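Local coordinates for protein importin subunit beta-1 (Saccharomyces cerevisiae, PDB 5OWU) that carries proteins into the nucleus as the importin beta subunit, working with importin alpha, which recognises the classical nuclear localization signal of the cargo, at residues V287-I298 / S350-N361. Residues are numbered along the deposited sequence; the frame is centred on the assembly and turned at random.
Sequences VEFWSTICEEEI and SAGACLQLFAQN
From Val287–Ala351 at one end to Ile298–Asn361 at the other, the two helical segments run side by side in nearly the same direction, their axes crossing at 29° and approaching to 9.1 Å. Leu357 is the central knob, seated in a hole formed by Ser291, Cys294, Glu295 and Ile298; its CD1 lies 3.6 Å from Ser291 CB, while its CB meets Cys294 CB. With SG anti to the carbonyl carbon (chi1 -74°), Cys294 carries its sulfur over one face of the Phe358 ring, 3.8 Å from the centroid, in a sulfur-aromatic contact. The far end of that ring, CZ, reaches Trp290 CE3 at an oblique angle, and the indole NE1 is hydrogen-bonded to Thr271 OG1. Toward the N-terminal end, Val287 CG1 packs on Cys354 CB at 3.7 Å and on the backbone of Ser350. A water bridges the helices here, donating to Ser350 O at 2.8 Å and hydrogen-bonding Ser291 OG. At the opposite end, Asn361 ND2 donates to the anti lone pair of Glu297 OE1 (3.1 Å, N-H...O angle 152°), the acceptor lying in the amide plane although the carboxylate and amide planes are well turned from each other. Glu297 OE2 is held by Tyr256 OH and Phe317 N, which probably helps fix the carboxylate for this bond. Shortened to an alanine, this position would keep the CB beside Ile298 CG1 but would probably take from Glu297 OE1 its side-chain amide donor, leaving it the weak bond from Ala318 N, and open a gap over Glu297 CB. The contact joins helix 280-306 of HEAT 7 to helix 347-362 of HEAT 8, the near-parallel packing of successive repeats in a HEAT solenoid; helix 317-332 touches Val287, Trp290, Phe358 and Asn361, while helices 238-255 and 260-274 pack against Phe289 and Ile293.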
ATOM      1  N   VAL A 287      20.846  -7.631   6.844  1.00 32.93           N
ATOM      2  CA  VAL A 287      20.484  -6.517   5.979  1.00 25.78           C
ATOM      3  C   VAL A 287      19.109  -5.987   6.357  1.00 26.23           C
ATOM      4  O   VAL A 287      18.920  -4.779   6.534  1.00 31.56           O
ATOM      5  CB  VAL A 287      20.546  -6.943   4.502  1.00 33.13           C
ATOM      6  CG1 VAL A 287      20.003  -5.840   3.596  1.00 28.90           C
ATOM      7  CG2 VAL A 287      21.973  -7.275   4.117  1.00 32.00           C
ATOM      8  N   GLU A 288      18.129  -6.887   6.506  1.00 28.41           N
ATOM      9  CA  GLU A 288      16.782  -6.444   6.845  1.00 28.31           C
ATOM     10  C   GLU A 288      16.773  -5.698   8.169  1.00 30.51           C
ATOM     11  O   GLU A 288      16.030  -4.722   8.335  1.00 27.08           O
ATOM     12  CB  GLU A 288      15.820  -7.636   6.898  1.00 30.92           C
ATOM     13  CG  GLU A 288      14.408  -7.271   7.366  1.00 38.92           C
ATOM     14  CD  GLU A 288      13.748  -6.219   6.488  1.00 54.03           C
ATOM     15  OE1 GLU A 288      14.134  -6.094   5.303  1.00 56.66           O
ATOM     16  OE2 GLU A 288      12.840  -5.514   6.984  1.00 59.43           O
ATOM     17  N   PHE A 289      17.588  -6.144   9.126  1.00 33.33           N
ATOM     18  CA  PHE A 289      17.684  -5.414  10.391  1.00 30.33           C
ATOM     19  C   PHE A 289      18.137  -3.969  10.172  1.00 30.84           C
ATOM     20  O   PHE A 289      17.551  -3.016  10.721  1.00 30.51           O
ATOM     21  CB  PHE A 289      18.645  -6.141  11.327  1.00 36.24           C
ATOM     22  CG  PHE A 289      18.735  -5.521  12.684  1.00 34.45           C
ATOM     23  CD1 PHE A 289      17.643  -5.541  13.523  1.00 34.22           C
ATOM     24  CD2 PHE A 289      19.897  -4.912  13.117  1.00 35.88           C
ATOM     25  CE1 PHE A 289      17.700  -4.979  14.774  1.00 34.97           C
ATOM     26  CE2 PHE A 289      19.959  -4.342  14.381  1.00 38.19           C
ATOM     27  CZ  PHE A 289      18.852  -4.376  15.202  1.00 40.12           C
ATOM     28  N   TRP A 290      19.187  -3.776   9.373  1.00 34.54           N
ATOM     29  CA  TRP A 290      19.671  -2.410   9.204  1.00 31.61           C
ATOM     30  C   TRP A 290      18.719  -1.575   8.350  1.00 32.10           C
ATOM     31  O   TRP A 290      18.585  -0.363   8.581  1.00 27.47           O
ATOM     32  CB  TRP A 290      21.093  -2.429   8.646  1.00 27.27           C
ATOM     33  CG  TRP A 290      22.057  -2.675   9.758  1.00 37.68           C
ATOM     34  CD1 TRP A 290      22.616  -3.867  10.118  1.00 31.56           C
ATOM     35  CD2 TRP A 290      22.537  -1.705  10.695  1.00 29.39           C
ATOM     36  NE1 TRP A 290      23.424  -3.695  11.218  1.00 30.22           N
ATOM     37  CE2 TRP A 290      23.390  -2.378  11.592  1.00 29.71           C
ATOM     38  CE3 TRP A 290      22.327  -0.331  10.864  1.00 27.74           C
ATOM     39  CZ2 TRP A 290      24.042  -1.723  12.629  1.00 29.05           C
ATOM     40  CZ3 TRP A 290      22.969   0.314  11.896  1.00 29.19           C
ATOM     41  CH2 TRP A 290      23.817  -0.383  12.767  1.00 30.77           C
ATOM     42  N   SER A 291      18.008  -2.201   7.408  1.00 32.01           N
ATOM     43  CA  SER A 291      16.974  -1.477   6.681  1.00 28.63           C
ATOM     44  C   SER A 291      15.871  -1.018   7.623  1.00 29.64           C
ATOM     45  O   SER A 291      15.363   0.100   7.492  1.00 29.04           O
ATOM     46  CB  SER A 291      16.398  -2.341   5.556  1.00 35.67           C
ATOM     47  OG  SER A 291      17.335  -2.497   4.499  1.00 32.44           O
ATOM     48  N   THR A 292      15.486  -1.863   8.583  1.00 29.44           N
ATOM     49  CA  THR A 292      14.483  -1.444   9.561  1.00 30.90           C
ATOM     50  C   THR A 292      14.963  -0.222  10.333  1.00 31.59           C
ATOM     51  O   THR A 292      14.222   0.760  10.497  1.00 33.86           O
ATOM     52  CB  THR A 292      14.156  -2.593  10.518  1.00 28.27           C
ATOM     53  OG1 THR A 292      13.642  -3.707   9.776  1.00 32.09           O
ATOM     54  CG2 THR A 292      13.113  -2.171  11.522  1.00 28.71           C
ATOM     55  N   ILE A 293      16.214  -0.256  10.807  1.00 27.69           N
ATOM     56  CA  ILE A 293      16.766   0.916  11.492  1.00 26.36           C
ATOM     57  C   ILE A 293      16.642   2.164  10.621  1.00 29.78           C
ATOM     58  O   ILE A 293      16.149   3.212  11.065  1.00 28.30           O
ATOM     59  CB  ILE A 293      18.229   0.664  11.892  1.00 27.29           C
ATOM     60  CG1 ILE A 293      18.288  -0.390  12.998  1.00 30.93           C
ATOM     61  CG2 ILE A 293      18.888   1.958  12.356  1.00 28.34           C
ATOM     62  CD1 ILE A 293      19.707  -0.814  13.370  1.00 39.04           C
ATOM     63  N   CYS A 294      17.138   2.089   9.386  1.00 27.19           N
ATOM     64  CA  CYS A 294      17.090   3.263   8.520  1.00 29.25           C
ATOM     65  C   CYS A 294      15.660   3.756   8.334  1.00 28.04           C
ATOM     66  O   CYS A 294      15.398   4.961   8.397  1.00 32.16           O
ATOM     67  CB  CYS A 294      17.722   2.954   7.163  1.00 25.60           C
ATOM     68  SG  CYS A 294      19.512   2.837   7.210  1.00 31.73           S
ATOM     69  N   GLU A 295      14.721   2.840   8.085  1.00 26.68           N
ATOM     70  CA  GLU A 295      13.333   3.245   7.878  1.00 32.88           C
ATOM     71  C   GLU A 295      12.796   4.000   9.084  1.00 41.21           C
ATOM     72  O   GLU A 295      12.081   5.006   8.937  1.00 30.06           O
ATOM     73  CB  GLU A 295      12.461   2.020   7.592  1.00 30.05           C
ATOM     74  CG  GLU A 295      12.803   1.317   6.295  1.00 40.23           C
ATOM     75  CD  GLU A 295      12.133  -0.038   6.176  1.00 49.36           C
ATOM     76  OE1 GLU A 295      11.369  -0.402   7.093  1.00 51.35           O
ATOM     77  OE2 GLU A 295      12.378  -0.738   5.170  1.00 55.11           O
ATOM     78  N   GLU A 296      13.131   3.527  10.291  1.00 33.42           N
ATOM     79  CA  GLU A 296      12.625   4.186  11.489  1.00 35.25           C
ATOM     80  C   GLU A 296      13.249   5.565  11.652  1.00 36.12           C
ATOM     81  O   GLU A 296      12.561   6.524  12.023  1.00 35.26           O
ATOM     82  CB  GLU A 296      12.885   3.323  12.730  1.00 33.57           C
ATOM     83  CG  GLU A 296      12.092   2.017  12.782  1.00 46.63           C
ATOM     84  CD  GLU A 296      10.585   2.205  12.582  1.00 52.06           C
ATOM     85  OE1 GLU A 296      10.008   3.165  13.144  1.00 38.77           O
ATOM     86  OE2 GLU A 296       9.982   1.390  11.850  1.00 43.72           O
ATOM     87  N   GLU A 297      14.546   5.695  11.364  1.00 33.04           N
ATOM     88  CA  GLU A 297      15.184   6.996  11.532  1.00 38.18           C
ATOM     89  C   GLU A 297      14.726   7.993  10.468  1.00 27.48           C
ATOM     90  O   GLU A 297      14.590   9.194  10.756  1.00 32.63           O
ATOM     91  CB  GLU A 297      16.704   6.811  11.550  1.00 34.89           C
ATOM     92  CG  GLU A 297      17.117   5.963  12.759  1.00 32.81           C
ATOM     93  CD  GLU A 297      18.611   5.753  12.917  1.00 36.82           C
ATOM     94  OE1 GLU A 297      19.368   5.891  11.937  1.00 33.64           O
ATOM     95  OE2 GLU A 297      19.027   5.438  14.047  1.00 33.88           O
ATOM     96  N   ILE A 298      14.441   7.521   9.253  1.00 28.32           N
ATOM     97  CA  ILE A 298      13.855   8.401   8.244  1.00 36.36           C
ATOM     98  C   ILE A 298      12.467   8.849   8.685  1.00 32.35           C
ATOM     99  O   ILE A 298      12.104  10.025   8.549  1.00 36.09           O
ATOM    100  CB  ILE A 298      13.816   7.701   6.872  1.00 29.41           C
ATOM    101  CG1 ILE A 298      15.234   7.454   6.358  1.00 32.29           C
ATOM    102  CG2 ILE A 298      13.039   8.553   5.842  1.00 37.12           C
ATOM    103  CD1 ILE A 298      15.332   6.434   5.217  1.00 27.66           C
ATOM    104  N   SER A 350      18.378  -6.992  -1.738  1.00 31.95           N
ATOM    105  CA  SER A 350      18.112  -6.441  -0.409  1.00 31.93           C
ATOM    106  C   SER A 350      19.214  -5.478   0.011  1.00 25.90           C
ATOM    107  O   SER A 350      18.945  -4.435   0.618  1.00 30.57           O
ATOM    108  CB  SER A 350      17.983  -7.567   0.613  1.00 31.32           C
ATOM    109  OG  SER A 350      17.014  -8.515   0.196  1.00 42.38           O
ATOM    110  N   ALA A 351      20.466  -5.825  -0.294  1.00 29.20           N
ATOM    111  CA  ALA A 351      21.592  -4.963   0.045  1.00 29.14           C
ATOM    112  C   ALA A 351      21.532  -3.655  -0.733  1.00 34.93           C
ATOM    113  O   ALA A 351      21.864  -2.594  -0.195  1.00 32.12           O
ATOM    114  CB  ALA A 351      22.901  -5.693  -0.229  1.00 30.97           C
ATOM    115  N   GLY A 352      21.116  -3.708  -1.999  1.00 32.73           N
ATOM    116  CA  GLY A 352      20.921  -2.473  -2.746  1.00 29.03           C
ATOM    117  C   GLY A 352      19.848  -1.583  -2.143  1.00 24.84           C
ATOM    118  O   GLY A 352      20.039  -0.370  -1.978  1.00 26.25           O
ATOM    119  N   ALA A 353      18.696  -2.168  -1.805  1.00 29.71           N
ATOM    120  CA  ALA A 353      17.644  -1.370  -1.180  1.00 33.76           C
ATOM    121  C   ALA A 353      18.131  -0.769   0.135  1.00 27.30           C
ATOM    122  O   ALA A 353      17.849   0.399   0.451  1.00 34.94           O
ATOM    123  CB  ALA A 353      16.395  -2.229  -0.962  1.00 28.03           C
ATOM    124  N   CYS A 354      18.861  -1.560   0.920  1.00 29.52           N
ATOM    125  CA  CYS A 354      19.389  -1.064   2.182  1.00 29.63           C
ATOM    126  C   CYS A 354      20.341   0.101   1.946  1.00 27.21           C
ATOM    127  O   CYS A 354      20.256   1.137   2.614  1.00 30.31           O
ATOM    128  CB  CYS A 354      20.090  -2.196   2.929  1.00 35.56           C
ATOM    129  SG  CYS A 354      20.597  -1.740   4.584  1.00 35.32           S
ATOM    130  N   LEU A 355      21.249  -0.049   0.982  1.00 30.93           N
ATOM    131  CA  LEU A 355      22.173   1.028   0.652  1.00 27.68           C
ATOM    132  C   LEU A 355      21.423   2.309   0.310  1.00 31.50           C
ATOM    133  O   LEU A 355      21.823   3.405   0.732  1.00 26.48           O
ATOM    134  CB  LEU A 355      23.070   0.598  -0.509  1.00 28.92           C
ATOM    135  CG  LEU A 355      24.149   1.576  -0.957  1.00 35.09           C
ATOM    136  CD1 LEU A 355      25.113   1.890   0.192  1.00 39.08           C
ATOM    137  CD2 LEU A 355      24.896   0.991  -2.153  1.00 42.15           C
ATOM    138  N   GLN A 356      20.324   2.196  -0.441  1.00 27.74           N
ATOM    139  CA  GLN A 356      19.556   3.397  -0.764  1.00 26.22           C
ATOM    140  C   GLN A 356      18.940   4.014   0.485  1.00 27.38           C
ATOM    141  O   GLN A 356      18.878   5.247   0.610  1.00 26.08           O
ATOM    142  CB  GLN A 356      18.487   3.069  -1.802  1.00 33.24           C
ATOM    143  CG  GLN A 356      19.087   2.552  -3.096  1.00 34.87           C
ATOM    144  CD  GLN A 356      18.041   2.157  -4.118  1.00 49.49           C
ATOM    145  OE1 GLN A 356      16.929   2.687  -4.122  1.00 45.92           O
ATOM    146  NE2 GLN A 356      18.393   1.216  -4.994  1.00 46.80           N
ATOM    147  N   LEU A 357      18.477   3.181   1.424  1.00 29.20           N
ATOM    148  CA  LEU A 357      17.979   3.720   2.689  1.00 28.04           C
ATOM    149  C   LEU A 357      19.079   4.451   3.458  1.00 29.27           C
ATOM    150  O   LEU A 357      18.846   5.523   4.037  1.00 27.37           O
ATOM    151  CB  LEU A 357      17.391   2.595   3.542  1.00 32.50           C
ATOM    152  CG  LEU A 357      16.092   1.974   3.017  1.00 34.61           C
ATOM    153  CD1 LEU A 357      15.718   0.741   3.824  1.00 37.88           C
ATOM    154  CD2 LEU A 357      14.962   2.986   3.050  1.00 32.69           C
ATOM    155  N   PHE A 358      20.278   3.874   3.505  1.00 25.39           N
ATOM    156  CA  PHE A 358      21.394   4.556   4.153  1.00 34.43           C
ATOM    157  C   PHE A 358      21.637   5.917   3.520  1.00 29.63           C
ATOM    158  O   PHE A 358      21.836   6.912   4.222  1.00 33.12           O
ATOM    159  CB  PHE A 358      22.657   3.699   4.077  1.00 28.51           C
ATOM    160  CG  PHE A 358      22.926   2.906   5.323  1.00 30.85           C
ATOM    161  CD1 PHE A 358      23.636   3.471   6.378  1.00 37.45           C
ATOM    162  CD2 PHE A 358      22.467   1.603   5.447  1.00 30.28           C
ATOM    163  CE1 PHE A 358      23.886   2.754   7.533  1.00 34.24           C
ATOM    164  CE2 PHE A 358      22.713   0.873   6.601  1.00 38.93           C
ATOM    165  CZ  PHE A 358      23.425   1.450   7.646  1.00 46.96           C
ATOM    166  N   ALA A 359      21.622   5.981   2.185  1.00 28.42           N
ATOM    167  CA  ALA A 359      21.911   7.246   1.515  1.00 24.24           C
ATOM    168  C   ALA A 359      20.832   8.284   1.795  1.00 28.16           C
ATOM    169  O   ALA A 359      21.142   9.462   2.005  1.00 28.07           O
ATOM    170  CB  ALA A 359      22.059   7.027   0.011  1.00 32.35           C
ATOM    171  N   GLN A 360      19.560   7.874   1.787  1.00 25.61           N
ATOM    172  CA  GLN A 360      18.481   8.810   2.096  1.00 29.05           C
ATOM    173  C   GLN A 360      18.566   9.286   3.541  1.00 38.29           C
ATOM    174  O   GLN A 360      18.312  10.459   3.835  1.00 37.64           O
ATOM    175  CB  GLN A 360      17.124   8.149   1.830  1.00 33.62           C
ATOM    176  CG  GLN A 360      16.857   7.878   0.363  1.00 32.79           C
ATOM    177  CD  GLN A 360      15.656   6.979   0.136  1.00 35.38           C
ATOM    178  OE1 GLN A 360      15.453   6.000   0.853  1.00 31.66           O
ATOM    179  NE2 GLN A 360      14.856   7.307  -0.872  1.00 39.31           N
ATOM    180  N   ASN A 361      18.931   8.390   4.452  1.00 29.43           N
ATOM    181  CA  ASN A 361      18.939   8.714   5.872  1.00 32.64           C
ATOM    182  C   ASN A 361      20.160   9.538   6.262  1.00 34.99           C
ATOM    183  O   ASN A 361      20.075  10.371   7.171  1.00 36.76           O
ATOM    184  CB  ASN A 361      18.892   7.415   6.677  1.00 35.69           C
ATOM    185  CG  ASN A 361      18.802   7.642   8.172  1.00 41.07           C
ATOM    186  OD1 ASN A 361      18.394   8.704   8.635  1.00 40.00           O
ATOM    187  ND2 ASN A 361      19.172   6.623   8.936  1.00 40.04           N
TER
HETATM  188  O   HOH W   1      16.710  -4.082   2.318  1.00 33.89           O